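Local structure of probable signal peptide protein (Ralstonia solanacearum, 2QGU) at residues Ala33-Ala38 with Val121-Phe126; Asp51-Asn56 with Asn115-Thr120. The protein binds a phospholipid and probably carries lipids through the periplasm between the outer and inner membranes. The protein carries 13 engineered substitutions. All blocks are in the same frame, centred on the assembly; numbering follows the deposited sequence.

Contact 1 of 2, residues Ala33-Ala38 with Val121-Phe126; sequences ATVKTA and VAYKPF. Engineered in segment 33-38: Ala33 (natural residue Thr). Engineered in segment 121-126: Ala122 (natural residue Ser).
The helical segment 33-38 comes closest to the strand end 121-126 where Lys36 faces Tyr123, their CA atoms 8.0 Å apart, a gap that the tyrosine side chain spans. Residues 33-38 belong to helix 31-47, whereas 121-123 finish strand 120-123 at the edge of the antiparallel sheet before the chain leaves as a loop. Tyr123 carries the contact. With CG beside its own backbone N (chi1 -69°), the ring reaches out to the helix and ends between Val35 and Lys36. CE1 of Tyr123 meets the methyl CG1 of Val35 at 3.9 Å, and Tyr123 CE2 lies 3.7 Å from CG of Lys36; both neighbours approach the ring obliquely. Tyr123 OH comes to 3.4 Å from CA of Lys36, against the helix backbone. Its hydrogen bond goes to a water in the plane of the ring, with Tyr123 OH as donor at 2.6 Å, and that water donates in turn to Lys36 O at 2.9 Å. The phenol therefore ends in a water bridge to the helix backbone. Of its side chain Lys36 lends CB and CG: CG stands anti to the backbone N (chi1 -176°), while the ammonium turns away to a salt bridge with Asp40, one helical turn on. Beyond the tyrosine, Val35 packs against Tyr152, Val154 and Val163 of strands 146-157 and 160-168, further across the sheet, and Gln32 donates to Lys124 O, tying the helix to the chain just past the strand. Tyr123 also rests on Val39 and Ser139. The arrangement is that of the N-terminal helix laid across a curved antiparallel sheet, here at its edge strand, consistent with the helix-on-sheet architecture of the NTF2-like clan to which MlaC proteins belong.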
# COMPACT_ATOMS: atom_id res chain seq x y z
N ALA A 33 -15.34 8.38 0.73
CA ALA A 33 -15.47 8.60 2.18
C ALA A 33 -14.55 7.66 2.96
O ALA A 33 -13.91 8.07 3.92
CB ALA A 33 -16.92 8.43 2.63
N THR A 34 -14.49 6.41 2.51
CA THR A 34 -13.64 5.39 3.13
C THR A 34 -12.17 5.79 3.04
O THR A 34 -11.43 5.73 4.04
CB THR A 34 -13.86 4.01 2.48
OG1 THR A 34 -15.23 3.62 2.66
CG2 THR A 34 -12.96 2.96 3.10
N VAL A 35 -11.73 6.20 1.86
CA VAL A 35 -10.35 6.63 1.67
C VAL A 35 -10.06 7.86 2.53
O VAL A 35 -9.06 7.88 3.26
CB VAL A 35 -10.04 6.93 0.18
CG1 VAL A 35 -8.67 7.56 0.04
CG2 VAL A 35 -10.12 5.65 -0.64
N LYS A 36 -10.92 8.87 2.46
CA LYS A 36 -10.70 10.11 3.22
C LYS A 36 -10.57 9.85 4.72
O LYS A 36 -9.67 10.37 5.37
CB LYS A 36 -11.82 11.13 2.96
CG LYS A 36 -11.58 12.47 3.64
CD LYS A 36 -12.74 13.44 3.46
CE LYS A 36 -12.62 14.61 4.43
NZ LYS A 36 -12.60 14.18 5.87
N THR A 37 -11.49 9.05 5.26
CA THR A 37 -11.48 8.71 6.68
C THR A 37 -10.18 8.00 7.08
O THR A 37 -9.56 8.37 8.08
CB THR A 37 -12.72 7.86 7.05
OG1 THR A 37 -13.90 8.61 6.75
CG2 THR A 37 -12.71 7.51 8.53
N ALA A 38 -9.76 7.04 6.27
CA ALA A 38 -8.54 6.27 6.53
C ALA A 38 -7.28 7.14 6.48
O ALA A 38 -6.44 7.08 7.37
CB ALA A 38 -8.42 5.11 5.56
N VAL A 121 -4.80 17.08 2.93
CA VAL A 121 -5.16 16.42 1.67
C VAL A 121 -6.49 16.94 1.12
O VAL A 121 -7.46 17.10 1.87
CB VAL A 121 -5.15 14.87 1.82
CG1 VAL A 121 -6.04 14.43 2.98
CG2 VAL A 121 -5.56 14.18 0.52
N ALA A 122 -6.50 17.21 -0.18
CA ALA A 122 -7.69 17.64 -0.89
C ALA A 122 -8.06 16.53 -1.87
O ALA A 122 -7.17 15.94 -2.50
CB ALA A 122 -7.43 18.93 -1.62
N TYR A 123 -9.35 16.25 -1.97
CA TYR A 123 -9.84 15.23 -2.89
C TYR A 123 -10.38 15.85 -4.17
O TYR A 123 -11.06 16.88 -4.14
CB TYR A 123 -10.86 14.30 -2.20
CG TYR A 123 -10.14 13.45 -1.19
CD1 TYR A 123 -9.62 12.20 -1.54
CD2 TYR A 123 -9.87 13.94 0.09
CE1 TYR A 123 -8.89 11.44 -0.64
CE2 TYR A 123 -9.13 13.19 1.00
CZ TYR A 123 -8.65 11.95 0.63
OH TYR A 123 -7.91 11.22 1.54
N LYS A 124 -10.02 15.23 -5.28
CA LYS A 124 -10.55 15.60 -6.58
C LYS A 124 -11.96 15.00 -6.71
O LYS A 124 -12.34 14.12 -5.93
CB LYS A 124 -9.61 15.12 -7.69
CG LYS A 124 -8.25 15.83 -7.66
CD LYS A 124 -7.31 15.24 -8.70
CE LYS A 124 -5.98 15.96 -8.66
NZ LYS A 124 -5.04 15.39 -9.67
N PRO A 125 -12.75 15.47 -7.69
CA PRO A 125 -14.09 14.92 -7.84
C PRO A 125 -14.07 13.40 -7.99
O PRO A 125 -13.20 12.85 -8.68
CB PRO A 125 -14.60 15.56 -9.13
CG PRO A 125 -13.84 16.85 -9.22
CD PRO A 125 -12.48 16.52 -8.69
N PHE A 126 -15.03 12.74 -7.35
CA PHE A 126 -15.24 11.32 -7.56
C PHE A 126 -16.05 11.15 -8.84
O PHE A 126 -17.15 11.69 -8.95
CB PHE A 126 -15.95 10.67 -6.38
CG PHE A 126 -16.13 9.20 -6.53
CD1 PHE A 126 -15.03 8.34 -6.44
CD2 PHE A 126 -17.38 8.66 -6.80
CE1 PHE A 126 -15.19 6.97 -6.59
CE2 PHE A 126 -17.54 7.28 -6.95
CZ PHE A 126 -16.44 6.44 -6.84
O HOH W 1 -8.00 12.25 3.97

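Contact 2 of 2, residues Asp51-Asn56 with Asn115-Thr120; sequences DLRGGN and NVRNQT. Engineered in segment 51-56: Gly54 (natural residue Ser). With PEF (di-palmitoyl-3-sn-phosphatidylethanolamine), chain B.
Arg53, on the short helix 50-53, lies across the start of the loop that follows helix 91-114 and meets Val116 and Arg117 with its aliphatic part. Arg53 CB is 3.7 Å from NH1 of Arg117 and Arg53 CG 3.5 Å from it; Arg53 CD rests 3.4 Å from Val116 O. A bend at chi3 (-86°) then carries the guanidinium to the C-terminal end of helix 31-47, where NE donates to Ile46 O and NH2 more weakly to Lys47 O. The two guanidinium planes are turned 70° apart. Arg117 NH1 donates to Val116 O at 2.9 Å, from above the carbonyl plane, and also to Ala114 O; the Arg117 chain, bent at chi2 (-68°), thus curls back over the backbone that precedes it. A water at that guanidinium's edge accepts from Arg117 NH2 at 2.7 Å, within hydrogen-bonding range of Arg53 O and Asn115 OD1. Val116 CG2 touches a lipid acyl chain. Gln119, whose OE1 accepts from Arg117 N, bonds Asn143 OD1 through NE2 and, weakly, the lipid's ester carbonyl oxygen O5. Arg53 NH1 and Arg117 NE stay 4.9 Å apart, and each guanidinium donates to main-chain carbonyls, which probably eases the proximity of the like charges beside the lipid pocket.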
# COMPACT_ATOMS: atom_id res chain seq x y z
N ASP A 51 6.97 9.62 18.99
CA ASP A 51 7.83 8.44 18.85
C ASP A 51 7.81 7.93 17.42
O ASP A 51 8.85 7.54 16.87
CB ASP A 51 7.41 7.34 19.82
CG ASP A 51 7.50 7.77 21.28
OD1 ASP A 51 8.40 8.57 21.63
OD2 ASP A 51 6.68 7.28 22.09
N LEU A 52 6.63 7.92 16.81
CA LEU A 52 6.52 7.57 15.39
C LEU A 52 7.26 8.60 14.54
O LEU A 52 8.05 8.23 13.67
CB LEU A 52 5.06 7.42 14.96
CG LEU A 52 4.87 6.62 13.67
CD1 LEU A 52 3.54 5.90 13.68
CD2 LEU A 52 4.99 7.51 12.43
N ARG A 53 7.02 9.89 14.79
CA ARG A 53 7.72 10.94 14.06
C ARG A 53 9.24 10.89 14.27
O ARG A 53 10.01 11.28 13.40
CB ARG A 53 7.14 12.31 14.38
CG ARG A 53 5.80 12.51 13.69
CD ARG A 53 5.19 13.86 13.97
NE ARG A 53 4.42 13.85 15.21
CZ ARG A 53 4.79 14.46 16.33
NH1 ARG A 53 5.93 15.13 16.38
NH2 ARG A 53 4.01 14.39 17.40
N GLY A 54 9.65 10.35 15.42
CA GLY A 54 11.07 10.15 15.72
C GLY A 54 11.70 8.97 15.00
O GLY A 54 12.92 8.77 15.08
N GLY A 55 10.89 8.19 14.29
CA GLY A 55 11.40 7.10 13.44
C GLY A 55 11.34 5.70 14.03
O GLY A 55 12.08 4.81 13.59
N ASN A 56 10.46 5.50 15.01
CA ASN A 56 10.25 4.17 15.61
C ASN A 56 9.57 3.27 14.58
O ASN A 56 8.38 3.43 14.29
CB ASN A 56 9.42 4.30 16.90
CG ASN A 56 9.23 2.97 17.63
OD1 ASN A 56 8.93 1.94 17.02
ND2 ASN A 56 9.37 3.01 18.95
N ASN A 115 8.00 11.51 8.67
CA ASN A 115 8.33 12.91 8.41
C ASN A 115 7.10 13.82 8.28
O ASN A 115 7.23 15.03 8.13
CB ASN A 115 9.23 13.03 7.18
CG ASN A 115 10.64 12.53 7.44
OD1 ASN A 115 11.07 12.40 8.58
ND2 ASN A 115 11.36 12.25 6.36
N VAL A 116 5.91 13.22 8.37
CA VAL A 116 4.66 14.00 8.35
C VAL A 116 4.64 15.01 9.50
O VAL A 116 4.99 14.68 10.63
CB VAL A 116 3.42 13.08 8.38
CG1 VAL A 116 2.15 13.84 8.79
CG2 VAL A 116 3.23 12.39 7.02
N ARG A 117 4.25 16.25 9.19
CA ARG A 117 4.09 17.29 10.20
C ARG A 117 2.79 18.06 10.00
O ARG A 117 1.90 18.03 10.85
CB ARG A 117 5.28 18.27 10.19
CG ARG A 117 6.65 17.68 10.52
CD ARG A 117 6.76 17.22 11.97
NE ARG A 117 8.10 16.72 12.27
CZ ARG A 117 8.51 15.47 12.07
NH1 ARG A 117 7.69 14.56 11.55
NH2 ARG A 117 9.76 15.14 12.38
N ASN A 118 2.67 18.73 8.85
CA ASN A 118 1.56 19.63 8.60
C ASN A 118 0.71 19.28 7.38
O ASN A 118 -0.18 20.05 6.99
CB ASN A 118 2.06 21.07 8.48
CG ASN A 118 2.88 21.52 9.68
OD1 ASN A 118 3.99 22.02 9.53
ND2 ASN A 118 2.34 21.33 10.88
N GLN A 119 0.99 18.13 6.77
CA GLN A 119 0.32 17.74 5.52
C GLN A 119 -1.19 17.70 5.66
O GLN A 119 -1.72 17.19 6.64
CB GLN A 119 0.80 16.38 5.03
CG GLN A 119 2.16 16.40 4.36
CD GLN A 119 3.30 16.29 5.33
OE1 GLN A 119 3.11 16.34 6.56
NE2 GLN A 119 4.51 16.13 4.80
N THR A 120 -1.86 18.26 4.65
CA THR A 120 -3.30 18.16 4.50
C THR A 120 -3.58 17.57 3.13
O THR A 120 -2.71 17.56 2.26
CB THR A 120 -3.97 19.54 4.62
OG1 THR A 120 -3.43 20.42 3.63
CG2 THR A 120 -3.78 20.14 6.02
C2 PEF B . 7.04 12.34 0.47
C1 PEF B . 8.17 13.26 0.01
N PEF B . 13.98 14.23 0.78
C3 PEF B . 6.07 13.13 1.33
C4 PEF B . 11.90 13.15 0.05
C5 PEF B . 13.35 13.47 -0.31
C10 PEF B . 6.66 10.50 -0.91
C11 PEF B . 5.80 9.72 -1.89
C12 PEF B . 4.40 9.50 -1.30
C13 PEF B . 4.50 8.48 -0.17
C14 PEF B . 3.13 8.01 0.27
C15 PEF B . 3.27 6.94 1.35
C16 PEF B . 1.95 6.22 1.59
C17 PEF B . 2.14 4.97 2.44
C18 PEF B . 2.47 3.76 1.56
C19 PEF B . 1.72 2.53 2.03
C20 PEF B . 2.50 1.80 3.14
C21 PEF B . 1.71 0.61 3.67
C22 PEF B . 1.79 -0.57 2.69
C23 PEF B . 1.22 -1.84 3.32
C24 PEF B . -0.24 -2.04 2.92
C25 PEF B . -0.96 -2.94 3.93
C30 PEF B . 3.98 12.99 2.33
C31 PEF B . 2.81 12.43 2.86
C32 PEF B . 2.78 11.05 3.03
C33 PEF B . 1.57 10.63 3.88
C34 PEF B . 0.43 10.03 3.04
C35 PEF B . -0.39 8.99 3.82
C36 PEF B . -1.15 8.19 2.96
C37 PEF B . -1.78 7.12 3.60
C38 PEF B . -2.52 6.36 2.70
C39 PEF B . -3.11 5.08 3.32
C40 PEF B . -3.68 4.13 2.25
C41 PEF B . -2.61 3.18 1.70
C42 PEF B . -3.22 1.92 1.07
C43 PEF B . -2.23 1.22 0.14
C44 PEF B . -2.80 -0.10 -0.41
C45 PEF B . -1.81 -0.80 -1.34
O4 PEF B . 7.61 9.93 -0.35
O5 PEF B . 3.98 14.21 2.18
O2 PEF B . 6.35 11.80 -0.68
O3 PEF B . 5.09 12.27 1.97
O1P PEF B . 9.41 16.01 0.71
O2P PEF B . 10.84 14.68 2.35
O3P PEF B . 9.04 13.53 1.11
O4P PEF B . 11.10 14.34 -0.09
P PEF B . 10.08 14.74 1.09
O HOH W 2 10.68 12.83 11.33

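Both contacts are only partly buried and lie toward the periphery of the chain, their centres 21 Å apart. Their second segments adjoin, so one continuous run from Asn115 to Phe126 takes part in both, while the first segments come from the successive helices 31-47 and 50-53. Contact 1 sets a helix against a strand, joined by an aromatic ring, hydrocarbon and a bridging water; contact 2 sets a helix end against a loop and is made by arginines, carbonyls and water. Contact 2 includes two residues of the lipid pocket, whereas contact 1 stands back from it, the side chain of Val35 about 6 Å from the lipid.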